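Local structure of N-acetylmuramoyl-L-alanine amidase domain-containing protein SAOUHSC_02979 (Staphylococcus aureus, 5T1Q) at residues 18-28 and 246-254. The protein is probably a secreted cell-wall hydrolase with amidase activity, this chain being its C-terminal part with a glucosaminidase-family region and a CHAP domain. Numbering follows the deposited sequence. Where two conformers were deposited one is given.
Sequences PAQSFNNDVNQ and MPYPHGQCT
P249 lies on the phenyl ring of F22 in a CH-pi contact, its CD 4.0 Å from the ring centroid and 13° off the normal. The opposite face takes CG of Q28, toward the rim, so the ring is sandwiched between proline and glutamine, with the carbonyl oxygens of M246 and P247 at its edge. One water accepts from F22 N (2.8 Å) and donates to P247 O (2.7 Å), bridging the two backbones. Further along, T254 OG1 donates to Q20 O at 2.6 Å, meeting a lone pair in the plane of the carbonyl; chi1 of 46° tucks the hydroxyl between the two backbone branches, while CG2 packs on Q20 CB. The extended Q20 side chain carries its amide past C253, with NE2 3.6 Å from SG, and its OE1 accepts from A275 N. A type II turn from P249 to Q252, with G251 at positive phi, leads into helix 253-262, and Q252 is its N-cap residue. C253 also touches H314, consistent with the Cys-His pair of a CHAP peptidase. The N-terminal loop thus grips the helix's first turn by one hydrogen bond and the residues leading into it by water and proline-aromatic packing, bringing an amide close to the probable nucleophile.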
# COMPACT_ATOMS: atom_id res chain seq x y z
N PRO A 18 -4.69 -3.93 -12.81
CA PRO A 18 -3.42 -3.39 -12.35
C PRO A 18 -2.24 -4.05 -13.04
O PRO A 18 -2.21 -5.27 -13.18
CB PRO A 18 -3.42 -3.74 -10.85
CG PRO A 18 -4.87 -3.77 -10.50
CD PRO A 18 -5.50 -4.42 -11.69
N ALA A 19 -1.29 -3.24 -13.50
CA ALA A 19 -0.10 -3.76 -14.15
C ALA A 19 0.79 -4.50 -13.13
O ALA A 19 1.00 -4.03 -12.02
CB ALA A 19 0.69 -2.63 -14.80
N GLN A 20 1.28 -5.67 -13.52
CA GLN A 20 2.18 -6.49 -12.69
C GLN A 20 3.66 -6.31 -13.08
O GLN A 20 4.55 -6.84 -12.40
CB GLN A 20 1.84 -7.97 -12.85
CG GLN A 20 0.46 -8.38 -12.35
CD GLN A 20 0.27 -9.88 -12.34
OE1 GLN A 20 1.10 -10.63 -12.86
NE2 GLN A 20 -0.83 -10.32 -11.75
N SER A 21 3.90 -5.65 -14.20
CA SER A 21 5.27 -5.43 -14.67
C SER A 21 5.36 -4.13 -15.44
O SER A 21 4.35 -3.60 -15.88
CB SER A 21 5.74 -6.59 -15.57
OG SER A 21 4.93 -6.72 -16.72
N PHE A 22 6.57 -3.60 -15.57
CA PHE A 22 6.78 -2.37 -16.33
C PHE A 22 7.15 -2.73 -17.75
O PHE A 22 7.68 -3.80 -18.01
CB PHE A 22 7.92 -1.52 -15.76
CG PHE A 22 7.66 -1.03 -14.37
CD1 PHE A 22 6.67 -0.10 -14.13
CD2 PHE A 22 8.46 -1.45 -13.31
CE1 PHE A 22 6.46 0.38 -12.85
CE2 PHE A 22 8.25 -0.96 -12.04
CZ PHE A 22 7.24 -0.05 -11.81
N ASN A 23 6.87 -1.82 -18.66
CA ASN A 23 7.25 -1.97 -20.05
C ASN A 23 7.58 -0.57 -20.58
O ASN A 23 7.80 0.35 -19.78
CB ASN A 23 6.13 -2.69 -20.83
CG ASN A 23 4.77 -2.03 -20.66
OD1 ASN A 23 4.63 -0.81 -20.76
ND2 ASN A 23 3.76 -2.84 -20.39
N ASN A 24 7.65 -0.40 -21.89
CA ASN A 24 7.92 0.92 -22.46
C ASN A 24 6.76 1.93 -22.24
O ASN A 24 7.00 3.14 -22.23
CB ASN A 24 8.28 0.80 -23.95
CG ASN A 24 9.57 0.03 -24.18
OD1 ASN A 24 10.37 -0.18 -23.26
ND2 ASN A 24 9.79 -0.40 -25.42
N ASP A 25 5.54 1.43 -22.02
CA ASP A 25 4.36 2.29 -21.79
C ASP A 25 4.11 2.61 -20.31
O ASP A 25 3.94 3.77 -19.94
CB ASP A 25 3.10 1.64 -22.39
CG ASP A 25 3.19 1.47 -23.92
OD1 ASP A 25 4.01 2.17 -24.57
OD2 ASP A 25 2.42 0.65 -24.48
N VAL A 26 4.08 1.56 -19.48
CA VAL A 26 3.86 1.67 -18.02
C VAL A 26 5.23 1.62 -17.32
O VAL A 26 5.92 0.61 -17.38
CB VAL A 26 2.97 0.52 -17.52
CG1 VAL A 26 2.73 0.63 -16.01
CG2 VAL A 26 1.64 0.51 -18.27
N ASN A 27 5.59 2.71 -16.66
CA ASN A 27 6.91 2.84 -16.04
C ASN A 27 6.88 3.40 -14.62
O ASN A 27 5.82 3.74 -14.10
CB ASN A 27 7.85 3.66 -16.96
CG ASN A 27 7.22 4.97 -17.44
OD1 ASN A 27 6.16 5.40 -16.96
ND2 ASN A 27 7.87 5.61 -18.41
N GLN A 28 8.05 3.50 -14.01
CA GLN A 28 8.17 4.01 -12.65
C GLN A 28 7.71 5.45 -12.45
O GLN A 28 7.24 5.79 -11.37
CB GLN A 28 9.61 3.89 -12.17
CG GLN A 28 10.10 2.45 -12.12
CD GLN A 28 11.48 2.33 -11.53
OE1 GLN A 28 12.07 3.32 -11.06
NE2 GLN A 28 12.03 1.12 -11.55
N MSE A 246 13.01 -0.66 -7.74
CA MSE A 246 11.63 -1.03 -8.03
C MSE A 246 11.51 -1.74 -9.35
O MSE A 246 11.10 -1.15 -10.34
CB MSE A 246 10.86 0.29 -8.08
CG MSE A 246 9.35 0.07 -8.01
SE MSE A 246 8.83 -0.47 -6.19
CE MSE A 246 10.17 0.54 -5.15
N PRO A 247 11.87 -3.02 -9.39
CA PRO A 247 11.81 -3.78 -10.65
C PRO A 247 10.37 -4.13 -11.11
O PRO A 247 10.16 -4.35 -12.29
CB PRO A 247 12.64 -5.03 -10.36
CG PRO A 247 12.50 -5.23 -8.90
CD PRO A 247 12.28 -3.88 -8.26
N TYR A 248 9.42 -4.17 -10.18
CA TYR A 248 8.00 -4.45 -10.49
C TYR A 248 7.12 -3.38 -9.80
O TYR A 248 7.52 -2.83 -8.77
CB TYR A 248 7.61 -5.87 -10.02
CG TYR A 248 8.46 -6.97 -10.66
CD1 TYR A 248 8.16 -7.44 -11.93
CD2 TYR A 248 9.58 -7.49 -10.01
CE1 TYR A 248 8.94 -8.41 -12.54
CE2 TYR A 248 10.37 -8.48 -10.61
CZ TYR A 248 10.04 -8.92 -11.87
OH TYR A 248 10.80 -9.88 -12.48
N PRO A 249 5.93 -3.07 -10.36
CA PRO A 249 5.05 -2.06 -9.75
C PRO A 249 4.77 -2.34 -8.28
O PRO A 249 4.35 -3.44 -7.92
CB PRO A 249 3.77 -2.17 -10.58
CG PRO A 249 4.22 -2.66 -11.90
CD PRO A 249 5.36 -3.59 -11.62
N HIS A 250 5.02 -1.35 -7.45
CA HIS A 250 4.87 -1.46 -6.02
C HIS A 250 3.59 -2.15 -5.53
O HIS A 250 2.49 -1.83 -5.97
CB HIS A 250 4.96 -0.08 -5.39
CG HIS A 250 5.12 -0.11 -3.91
ND1 HIS A 250 4.04 -0.05 -3.05
CD2 HIS A 250 6.22 -0.22 -3.14
CE1 HIS A 250 4.48 -0.12 -1.80
NE2 HIS A 250 5.80 -0.22 -1.83
N GLY A 251 3.77 -3.09 -4.60
CA GLY A 251 2.64 -3.81 -4.01
C GLY A 251 2.04 -4.97 -4.78
O GLY A 251 1.36 -5.79 -4.19
N GLN A 252 2.28 -5.06 -6.09
CA GLN A 252 1.69 -6.17 -6.88
C GLN A 252 2.32 -7.51 -6.51
O GLN A 252 3.33 -7.55 -5.80
CB GLN A 252 1.79 -5.86 -8.37
CG GLN A 252 1.04 -4.60 -8.74
CD GLN A 252 -0.44 -4.69 -8.42
OE1 GLN A 252 -1.10 -5.68 -8.74
NE2 GLN A 252 -0.97 -3.67 -7.77
N CYS A 253 1.73 -8.61 -6.97
CA CYS A 253 2.20 -9.94 -6.57
C CYS A 253 3.66 -10.18 -6.93
O CYS A 253 4.38 -10.81 -6.20
CB CYS A 253 1.33 -11.05 -7.15
SG CYS A 253 1.23 -11.12 -8.96
N THR A 254 4.05 -9.65 -8.08
CA THR A 254 5.41 -9.74 -8.60
C THR A 254 6.37 -8.99 -7.68
O THR A 254 7.38 -9.54 -7.25
CB THR A 254 5.46 -9.13 -10.01
OG1 THR A 254 4.76 -7.90 -9.99
CG2 THR A 254 4.77 -10.02 -11.01
O HOH W 1 8.65 -5.06 -14.44